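Trigger factor (Thermotoga maritima, PDB 2NSA) probably acts as a ribosome-bound chaperone and peptidyl-prolyl isomerase that keeps newly made proteins open, the present chain being its C-terminal, chaperone-active domain. Local coordinates at residues A[32-35]-A[36-39]; A[95-98]-A[99-103]; A[7-10]-A[11-15]. All blocks are in the same frame, centred on the assembly; numbering follows the deposited sequence.

Contact 1. Residues A[32-35]-A[36-39]; sequences QLLE and KLPE
Leu-37 sits hard against the carbonyl of Leu-33, and this is the tight part of the contact. Its backbone N bonds to Leu-33 O at 3.0 Å, while its own CG lies 3.1 Å from that same oxygen. With CG beside the backbone N (chi1 -79°), the leucine folds back over the helix end, and Leu-33 CD1 meets Leu-37 CG at 4.2 Å as the two chains cross. Leu-9 covers both leucines, and Val-97 of helix 77-105 packs on Leu-37. Pro-38 has no N-H to offer the helix; instead its CD rests 3.2 Å from Leu-34 O, an oxygen that takes its hydrogen bond from Arg-94 NE.

The other side is looser and polar. Lys-36 N still makes the helical bond to Gln-32 O (3.1 Å), with only a weak second one to Leu-33 O. The Lys-36 side chain, bent at chi2, lays CG over Gln-32 O and ends in a long ion pair, NZ to Glu-39 OE2, of 3.6 Å. A water gives one hydrogen to that OE2 and another to Glu-35 O, while Glu-39 OE1 accepts from Phe-3 N. Glu-35 itself stretches out into the solvent.

Glu-39 N then bonds to Lys-36 O, which makes this a helix C terminus running straight into a 3-10 turn with a proline in it.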
ATOM      1  N   GLN A  32       7.037  -4.486  -6.447  1.00 35.88           N
ATOM      2  CA  GLN A  32       7.948  -5.432  -5.809  1.00 35.27           C
ATOM      3  C   GLN A  32       8.397  -4.930  -4.442  1.00 33.07           C
ATOM      4  O   GLN A  32       8.598  -5.718  -3.517  1.00 31.46           O
ATOM      5  CB  GLN A  32       9.170  -5.694  -6.699  1.00 38.63           C
ATOM      6  CG  GLN A  32      10.118  -6.749  -6.136  1.00 43.34           C
ATOM      7  CD  GLN A  32      11.136  -7.239  -7.154  1.00 46.57           C
ATOM      8  OE1 GLN A  32      11.907  -6.454  -7.708  1.00 49.57           O
ATOM      9  NE2 GLN A  32      11.141  -8.546  -7.402  1.00 48.79           N
ATOM     10  N   LEU A  33       8.554  -3.617  -4.317  1.00 31.59           N
ATOM     11  CA  LEU A  33       8.966  -3.028  -3.050  1.00 29.14           C
ATOM     12  C   LEU A  33       7.902  -3.310  -1.994  1.00 27.72           C
ATOM     13  O   LEU A  33       8.210  -3.782  -0.900  1.00 28.83           O
ATOM     14  CB  LEU A  33       9.162  -1.518  -3.208  1.00 29.03           C
ATOM     15  CG  LEU A  33       9.573  -0.750  -1.951  1.00 28.97           C
ATOM     16  CD1 LEU A  33      10.830  -1.357  -1.354  1.00 27.62           C
ATOM     17  CD2 LEU A  33       9.789   0.711  -2.313  1.00 27.33           C
ATOM     18  N   LEU A  34       6.647  -3.034  -2.336  1.00 24.62           N
ATOM     19  CA  LEU A  34       5.535  -3.262  -1.419  1.00 25.60           C
ATOM     20  C   LEU A  34       5.387  -4.732  -1.051  1.00 26.62           C
ATOM     21  O   LEU A  34       5.063  -5.072   0.086  1.00 26.68           O
ATOM     22  CB  LEU A  34       4.221  -2.773  -2.039  1.00 25.72           C
ATOM     23  CG  LEU A  34       3.979  -1.269  -2.110  1.00 27.40           C
ATOM     24  CD1 LEU A  34       2.682  -1.001  -2.856  1.00 29.34           C
ATOM     25  CD2 LEU A  34       3.922  -0.688  -0.702  1.00 27.57           C
ATOM     26  N   GLU A  35       5.621  -5.604  -2.022  1.00 27.46           N
ATOM     27  CA  GLU A  35       5.497  -7.034  -1.794  1.00 27.83           C
ATOM     28  C   GLU A  35       6.534  -7.581  -0.820  1.00 26.95           C
ATOM     29  O   GLU A  35       6.249  -8.504  -0.056  1.00 25.99           O
ATOM     30  CB  GLU A  35       5.603  -7.777  -3.125  1.00 32.57           C
ATOM     31  CG  GLU A  35       5.494  -9.283  -3.003  1.00 38.08           C
ATOM     32  CD  GLU A  35       5.565  -9.981  -4.346  1.00 42.68           C
ATOM     33  OE1 GLU A  35       5.469 -11.227  -4.372  1.00 46.23           O
ATOM     34  OE2 GLU A  35       5.716  -9.285  -5.376  1.00 45.19           O
ATOM     35  N   LYS A  36       7.730  -7.005  -0.832  1.00 24.80           N
ATOM     36  CA  LYS A  36       8.799  -7.482   0.038  1.00 24.49           C
ATOM     37  C   LYS A  36       8.897  -6.789   1.392  1.00 22.93           C
ATOM     38  O   LYS A  36       9.430  -7.359   2.344  1.00 21.65           O
ATOM     39  CB  LYS A  36      10.142  -7.374  -0.689  1.00 27.74           C
ATOM     40  CG  LYS A  36      10.258  -8.269  -1.914  1.00 30.80           C
ATOM     41  CD  LYS A  36      10.089  -9.735  -1.545  1.00 33.85           C
ATOM     42  CE  LYS A  36      10.284 -10.637  -2.756  1.00 35.75           C
ATOM     43  NZ  LYS A  36      10.121 -12.075  -2.416  1.00 36.94           N
ATOM     44  N   LEU A  37       8.375  -5.570   1.485  1.00 22.27           N
ATOM     45  CA  LEU A  37       8.437  -4.817   2.735  1.00 21.14           C
ATOM     46  C   LEU A  37       7.992  -5.564   3.999  1.00 20.00           C
ATOM     47  O   LEU A  37       8.632  -5.449   5.039  1.00 19.63           O
ATOM     48  CB  LEU A  37       7.652  -3.504   2.601  1.00 21.17           C
ATOM     49  CG  LEU A  37       8.375  -2.372   1.858  1.00 22.43           C
ATOM     50  CD1 LEU A  37       7.450  -1.166   1.705  1.00 22.86           C
ATOM     51  CD2 LEU A  37       9.632  -1.979   2.635  1.00 22.87           C
ATOM     52  N   PRO A  38       6.902  -6.348   3.931  1.00 21.08           N
ATOM     53  CA  PRO A  38       6.452  -7.072   5.128  1.00 22.21           C
ATOM     54  C   PRO A  38       7.509  -7.981   5.759  1.00 23.60           C
ATOM     55  O   PRO A  38       7.445  -8.286   6.950  1.00 23.95           O
ATOM     56  CB  PRO A  38       5.254  -7.878   4.620  1.00 21.88           C
ATOM     57  CG  PRO A  38       4.736  -7.059   3.495  1.00 21.45           C
ATOM     58  CD  PRO A  38       5.998  -6.600   2.797  1.00 21.18           C
ATOM     59  N   GLU A  39       8.479  -8.407   4.960  1.00 25.23           N
ATOM     60  CA  GLU A  39       9.528  -9.306   5.435  1.00 26.71           C
ATOM     61  C   GLU A  39      10.513  -8.730   6.448  1.00 27.17           C
ATOM     62  O   GLU A  39      11.163  -9.486   7.171  1.00 28.13           O
ATOM     63  CB  GLU A  39      10.303  -9.856   4.238  1.00 28.29           C
ATOM     64  CG  GLU A  39       9.531 -10.881   3.425  1.00 33.85           C
ATOM     65  CD  GLU A  39      10.255 -11.287   2.154  1.00 37.15           C
ATOM     66  OE1 GLU A  39      11.505 -11.299   2.158  1.00 38.74           O
ATOM     67  OE2 GLU A  39       9.571 -11.604   1.155  1.00 40.56           O
TER
HETATM   68  O   HOH W   1       6.623 -10.942   1.735  1.00 58.33           O

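Contact 2. Residues A[95-98]-A[99-103]; sequences DRVI and EVLAQ
Glu-99, Ile-98 and Arg-96 give up the most surface here, each in its own way. Glu-99 does so close to the backbone: its N bonds to Asp-95 O at 2.9 Å with an N-H...O angle of 160°, and its CB lies 3.4 Å from that oxygen. Beyond CG the chain runs on extended and leads away from the preceding turn, so that the carboxylate OE2 stops 4.8 Å from Arg-96 NH1, a pair of opposite charges near one another but not in contact. The attraction between them is probably weak, and both residues also touch a crystal neighbour.

Arg-96 does more with its end. The bend at chi2 (63°) turns the chain along the helix toward the next turn, and the guanidinium is laid across Val-100. Val-100 CG2 sits over the centre of one face, 3.4 Å from Arg-96 CZ, an aliphatic group packed against a flat cation rather than against its N-H edge.

All of this belongs to a regular, amphipathic run of little more than two turns of the long helix 77-105, in which the four successive N-H groups of Glu-99 to Ala-102 reach the carbonyls four residues back. The exposed side carries Arg-96 and Glu-99; the buried side carries Val-97, Ile-98, Leu-101 and Ala-102.

Ile-98 O accepts from Ala-102 N at 2.9 Å, and the isoleucine side chain packs on Trp-148 of helix 140-160. Next to it, the Val-97 and Leu-101 side chains lie alongside each other in the same direction, Val-97 CG1 touching Leu-101 CD1 at 3.8 Å; Val-97 goes on to Leu-37, Leu-101 to Leu-159.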
ATOM      1  N   ASP A  95       1.970  -1.598   6.407  1.00 11.91           N
ATOM      2  CA  ASP A  95       1.601  -0.269   6.865  1.00 11.68           C
ATOM      3  C   ASP A  95       2.471   0.199   8.030  1.00 12.02           C
ATOM      4  O   ASP A  95       2.808   1.378   8.116  1.00 13.64           O
ATOM      5  CB  ASP A  95       0.111  -0.208   7.213  1.00 13.36           C
ATOM      6  CG  ASP A  95      -0.772  -0.308   5.978  1.00 15.30           C
ATOM      7  OD1 ASP A  95      -0.241  -0.171   4.856  1.00 16.39           O
ATOM      8  OD2 ASP A  95      -2.000  -0.517   6.126  1.00 15.83           O
ATOM      9  N   ARG A  96       2.848  -0.712   8.924  1.00 10.84           N
ATOM     10  CA  ARG A  96       3.714  -0.333  10.035  1.00 11.21           C
ATOM     11  C   ARG A  96       5.083   0.101   9.490  1.00 13.06           C
ATOM     12  O   ARG A  96       5.631   1.134   9.907  1.00 13.20           O
ATOM     13  CB  ARG A  96       3.892  -1.507  11.003  1.00 12.02           C
ATOM     14  CG  ARG A  96       4.973  -1.277  12.062  1.00 15.86           C
ATOM     15  CD  ARG A  96       4.660  -0.110  12.979  1.00 20.37           C
ATOM     16  NE  ARG A  96       5.667  -0.031  14.041  1.00 23.05           N
ATOM     17  CZ  ARG A  96       5.864   1.024  14.826  1.00 28.17           C
ATOM     18  NH1 ARG A  96       5.123   2.116  14.684  1.00 31.75           N
ATOM     19  NH2 ARG A  96       6.815   0.988  15.750  1.00 29.15           N
ATOM     20  N   VAL A  97       5.636  -0.676   8.561  1.00 12.45           N
ATOM     21  CA  VAL A  97       6.942  -0.349   7.974  1.00 13.53           C
ATOM     22  C   VAL A  97       6.911   1.015   7.284  1.00 13.94           C
ATOM     23  O   VAL A  97       7.830   1.829   7.443  1.00 13.63           O
ATOM     24  CB  VAL A  97       7.390  -1.417   6.941  1.00 16.25           C
ATOM     25  CG1 VAL A  97       8.711  -0.997   6.289  1.00 22.77           C
ATOM     26  CG2 VAL A  97       7.551  -2.754   7.625  1.00 21.36           C
ATOM     27  N   ILE A  98       5.849   1.269   6.528  1.00 11.51           N
ATOM     28  CA  ILE A  98       5.714   2.534   5.809  1.00 12.80           C
ATOM     29  C   ILE A  98       5.603   3.704   6.775  1.00 12.98           C
ATOM     30  O   ILE A  98       6.258   4.746   6.597  1.00 12.46           O
ATOM     31  CB  ILE A  98       4.489   2.496   4.859  1.00 13.63           C
ATOM     32  CG1 ILE A  98       4.784   1.529   3.710  1.00 16.73           C
ATOM     33  CG2 ILE A  98       4.183   3.889   4.314  1.00 15.88           C
ATOM     34  CD1 ILE A  98       3.568   1.056   2.956  1.00 19.59           C
ATOM     35  N   GLU A  99       4.792   3.525   7.811  1.00 11.63           N
ATOM     36  CA  GLU A  99       4.604   4.582   8.804  1.00 13.24           C
ATOM     37  C   GLU A  99       5.923   4.891   9.516  1.00 14.79           C
ATOM     38  O   GLU A  99       6.285   6.062   9.692  1.00 14.28           O
ATOM     39  CB  GLU A  99       3.525   4.175   9.815  1.00 16.13           C
ATOM     40  CG  GLU A  99       3.043   5.335  10.663  1.00 21.04           C
ATOM     41  CD  GLU A  99       1.732   5.037  11.372  1.00 20.97           C
ATOM     42  OE1 GLU A  99       0.661   5.070  10.716  1.00 20.60           O
ATOM     43  OE2 GLU A  99       1.779   4.765  12.583  1.00 20.14           O
ATOM     44  N   VAL A 100       6.650   3.845   9.897  1.00 13.53           N
ATOM     45  CA  VAL A 100       7.931   4.028  10.572  1.00 15.03           C
ATOM     46  C   VAL A 100       8.948   4.690   9.651  1.00 14.51           C
ATOM     47  O   VAL A 100       9.697   5.562  10.092  1.00 16.25           O
ATOM     48  CB  VAL A 100       8.507   2.692  11.083  1.00 14.94           C
ATOM     49  CG1 VAL A 100       9.944   2.891  11.575  1.00 17.40           C
ATOM     50  CG2 VAL A 100       7.654   2.177  12.235  1.00 16.78           C
ATOM     51  N   LEU A 101       8.994   4.285   8.386  1.00 11.63           N
ATOM     52  CA  LEU A 101       9.954   4.909   7.477  1.00 13.93           C
ATOM     53  C   LEU A 101       9.607   6.381   7.286  1.00 14.20           C
ATOM     54  O   LEU A 101      10.503   7.222   7.172  1.00 15.76           O
ATOM     55  CB  LEU A 101       9.991   4.188   6.122  1.00 14.57           C
ATOM     56  CG  LEU A 101      10.641   2.800   6.199  1.00 17.68           C
ATOM     57  CD1 LEU A 101      10.433   2.038   4.899  1.00 19.83           C
ATOM     58  CD2 LEU A 101      12.131   2.958   6.499  1.00 21.02           C
ATOM     59  N   ALA A 102       8.320   6.712   7.268  1.00 12.89           N
ATOM     60  CA  ALA A 102       7.942   8.111   7.097  1.00 14.44           C
ATOM     61  C   ALA A 102       8.455   8.903   8.292  1.00 15.36           C
ATOM     62  O   ALA A 102       8.982  10.004   8.136  1.00 16.65           O
ATOM     63  CB  ALA A 102       6.429   8.257   6.973  1.00 14.70           C
ATOM     64  N   GLN A 103       8.317   8.343   9.489  1.00 15.09           N
ATOM     65  CA  GLN A 103       8.796   9.037  10.680  1.00 16.75           C
ATOM     66  C   GLN A 103      10.318   9.132  10.663  1.00 18.19           C
ATOM     67  O   GLN A 103      10.880  10.182  10.978  1.00 18.64           O
ATOM     68  CB  GLN A 103       8.332   8.311  11.946  1.00 17.35           C
ATOM     69  CG  GLN A 103       6.829   8.153  12.014  1.00 20.81           C
ATOM     70  CD  GLN A 103       6.387   7.237  13.128  1.00 18.73           C
ATOM     71  OE1 GLN A 103       7.165   6.430  13.626  1.00 21.35           O
ATOM     72  NE2 GLN A 103       5.120   7.343  13.513  1.00 22.21           N
TER

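Contact 3. Residues A[7-10]-A[11-15]; sequences EQLK and ESLKK
Leu-9 O is gripped by three donors, all from the last turn of helix 6-12 and just beyond it. The shortest bond comes from the hydroxyl of Ser-12, whose OG donates to Leu-9 O at 2.5 Å, in the carbonyl plane and on a lone pair; so short a length is doubtful and should be read with caution. What brings OG there is a chi1 of 72°, which puts it between the backbone N and the carbonyl carbon of its own residue, the crowded position. The other two are weak: Ser-12 N lies 3.0 Å and Leu-13 N 3.4 Å from Leu-9 O, both with strongly bent N-H...O angles.

Leu-13 N has in fact turned to a nearer acceptor, Lys-10 O at 3.1 Å. It approaches from above the carbonyl plane, 69° out of it, well off a lone pair. Before that point the helix is still regular, with Glu-11 N on Glu-7 O and Ser-12 N on Gln-8 O.

On the buried side Leu-9 CD2 meets Leu-13 CD1 at 3.6 Å, the two leucines crossing at an angle as they face Leu-33 and Gln-32 of helix 25-36. The solvent side holds the charges. Lys-10, bent at chi3, swings NZ back to Glu-7 OE2 for a salt bridge of 3.4 Å whose hydrogen bond is weak, with Glu-162 OE1 as a long second partner. Past the helix, Lys-15 curls round so that NZ donates to Leu-13 O at 2.8 Å.

The bonding thus passes from four-residue to three-residue spacing within one turn, and the serine hydroxyl takes up a carbonyl that the backbone serves only weakly, so at the end of the short helix one hydroxyl supplements a main chain whose bonds are weakening.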
ATOM      1  N   GLU A   7      18.170  -2.660   3.939  1.00 28.79           N
ATOM      2  CA  GLU A   7      19.328  -2.608   3.055  1.00 29.56           C
ATOM      3  C   GLU A   7      19.419  -3.836   2.157  1.00 29.32           C
ATOM      4  O   GLU A   7      19.771  -3.729   0.983  1.00 29.86           O
ATOM      5  CB  GLU A   7      20.614  -2.467   3.871  1.00 33.48           C
ATOM      6  CG  GLU A   7      20.979  -1.031   4.196  1.00 37.50           C
ATOM      7  CD  GLU A   7      21.108  -0.174   2.947  1.00 41.79           C
ATOM      8  OE1 GLU A   7      21.657  -0.670   1.936  1.00 43.83           O
ATOM      9  OE2 GLU A   7      20.668   0.996   2.977  1.00 44.00           O
ATOM     10  N   GLN A   8      19.111  -5.007   2.708  1.00 28.23           N
ATOM     11  CA  GLN A   8      19.157  -6.236   1.924  1.00 29.21           C
ATOM     12  C   GLN A   8      18.070  -6.197   0.862  1.00 28.24           C
ATOM     13  O   GLN A   8      18.267  -6.653  -0.261  1.00 27.29           O
ATOM     14  CB  GLN A   8      18.943  -7.455   2.820  1.00 31.38           C
ATOM     15  CG  GLN A   8      20.027  -7.665   3.858  1.00 35.94           C
ATOM     16  CD  GLN A   8      19.737  -8.850   4.760  1.00 38.62           C
ATOM     17  OE1 GLN A   8      18.703  -8.896   5.427  1.00 41.45           O
ATOM     18  NE2 GLN A   8      20.651  -9.814   4.787  1.00 40.75           N
ATOM     19  N   LEU A   9      16.919  -5.642   1.226  1.00 28.59           N
ATOM     20  CA  LEU A   9      15.795  -5.541   0.307  1.00 28.41           C
ATOM     21  C   LEU A   9      16.166  -4.637  -0.865  1.00 27.75           C
ATOM     22  O   LEU A   9      16.001  -5.012  -2.023  1.00 28.24           O
ATOM     23  CB  LEU A   9      14.569  -4.987   1.044  1.00 27.56           C
ATOM     24  CG  LEU A   9      13.209  -5.026   0.336  1.00 29.99           C
ATOM     25  CD1 LEU A   9      12.089  -4.848   1.357  1.00 30.28           C
ATOM     26  CD2 LEU A   9      13.142  -3.956  -0.728  1.00 31.24           C
ATOM     27  N   LYS A  10      16.680  -3.452  -0.556  1.00 28.81           N
ATOM     28  CA  LYS A  10      17.076  -2.489  -1.582  1.00 30.49           C
ATOM     29  C   LYS A  10      18.134  -3.060  -2.523  1.00 31.68           C
ATOM     30  O   LYS A  10      18.143  -2.763  -3.721  1.00 30.69           O
ATOM     31  CB  LYS A  10      17.604  -1.215  -0.919  1.00 32.37           C
ATOM     32  CG  LYS A  10      16.546  -0.449  -0.140  1.00 35.39           C
ATOM     33  CD  LYS A  10      17.159   0.571   0.808  1.00 37.23           C
ATOM     34  CE  LYS A  10      17.876   1.681   0.067  1.00 39.73           C
ATOM     35  NZ  LYS A  10      18.466   2.664   1.017  1.00 40.12           N
ATOM     36  N   GLU A  11      19.028  -3.880  -1.981  1.00 31.91           N
ATOM     37  CA  GLU A  11      20.079  -4.482  -2.793  1.00 34.10           C
ATOM     38  C   GLU A  11      19.487  -5.448  -3.818  1.00 34.63           C
ATOM     39  O   GLU A  11      20.016  -5.591  -4.920  1.00 35.21           O
ATOM     40  CB  GLU A  11      21.088  -5.217  -1.900  1.00 35.22           C
ATOM     41  CG  GLU A  11      22.164  -5.978  -2.667  1.00 37.86           C
ATOM     42  CD  GLU A  11      23.235  -6.558  -1.757  1.00 40.35           C
ATOM     43  OE1 GLU A  11      22.879  -7.251  -0.776  1.00 40.12           O
ATOM     44  OE2 GLU A  11      24.435  -6.325  -2.027  1.00 40.67           O
ATOM     45  N   SER A  12      18.382  -6.098  -3.457  1.00 34.58           N
ATOM     46  CA  SER A  12      17.732  -7.055  -4.351  1.00 35.53           C
ATOM     47  C   SER A  12      16.983  -6.356  -5.478  1.00 36.50           C
ATOM     48  O   SER A  12      16.595  -6.986  -6.466  1.00 36.86           O
ATOM     49  CB  SER A  12      16.748  -7.937  -3.572  1.00 34.93           C
ATOM     50  OG  SER A  12      15.595  -7.206  -3.185  1.00 34.61           O
ATOM     51  N   LEU A  13      16.779  -5.052  -5.325  1.00 35.73           N
ATOM     52  CA  LEU A  13      16.060  -4.268  -6.322  1.00 36.53           C
ATOM     53  C   LEU A  13      16.986  -3.605  -7.338  1.00 37.23           C
ATOM     54  O   LEU A  13      16.521  -2.953  -8.273  1.00 37.23           O
ATOM     55  CB  LEU A  13      15.212  -3.195  -5.634  1.00 35.42           C
ATOM     56  CG  LEU A  13      14.140  -3.671  -4.649  1.00 34.58           C
ATOM     57  CD1 LEU A  13      13.476  -2.467  -4.007  1.00 33.14           C
ATOM     58  CD2 LEU A  13      13.107  -4.522  -5.376  1.00 34.88           C
ATOM     59  N   LYS A  14      18.292  -3.770  -7.155  1.00 37.34           N
ATOM     60  CA  LYS A  14      19.258  -3.173  -8.068  1.00 38.76           C
ATOM     61  C   LYS A  14      19.157  -3.740  -9.477  1.00 39.05           C
ATOM     62  O   LYS A  14      19.002  -4.945  -9.665  1.00 38.99           O
ATOM     63  CB  LYS A  14      20.683  -3.370  -7.552  1.00 39.36           C
ATOM     64  CG  LYS A  14      21.037  -2.516  -6.356  1.00 40.28           C
ATOM     65  CD  LYS A  14      22.505  -2.682  -5.994  1.00 41.35           C
ATOM     66  CE  LYS A  14      22.894  -1.790  -4.826  1.00 41.75           C
ATOM     67  NZ  LYS A  14      24.339  -1.918  -4.490  1.00 41.27           N
ATOM     68  N   LYS A  15      19.239  -2.853 -10.461  1.00 41.12           N
ATOM     69  CA  LYS A  15      19.180  -3.245 -11.861  1.00 43.01           C
ATOM     70  C   LYS A  15      20.514  -2.916 -12.511  1.00 43.86           C
ATOM     71  O   LYS A  15      21.319  -2.174 -11.950  1.00 42.98           O
ATOM     72  CB  LYS A  15      18.050  -2.504 -12.577  1.00 44.08           C
ATOM     73  CG  LYS A  15      16.666  -2.806 -12.023  1.00 45.21           C
ATOM     74  CD  LYS A  15      16.329  -4.283 -12.159  1.00 46.49           C
ATOM     75  CE  LYS A  15      14.954  -4.602 -11.590  1.00 47.73           C
ATOM     76  NZ  LYS A  15      14.885  -4.383 -10.114  1.00 48.73           N
TER

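In the fold
None of the three contacts closes a long loop: each joins neighbouring turns of one continuous piece of chain. They come in series, without nesting or crossing. From the N terminus, contact 3 ends helix 6-12, contact 1 then ends helix 25-36, and contact 2 lies well along helix 77-105. Contact 1 is the middle member. Leu-33 CD1 meets Leu-9 CD2 of contact 3 at 3.5 Å, and Leu-34 CD2 meets Ile-98 CD1 of contact 2 at 4.1 Å. Contacts 2 and 3 do not touch, their nearest atoms being about 7 Å apart. Helix 140-160 packs on both contact 1 and contact 2.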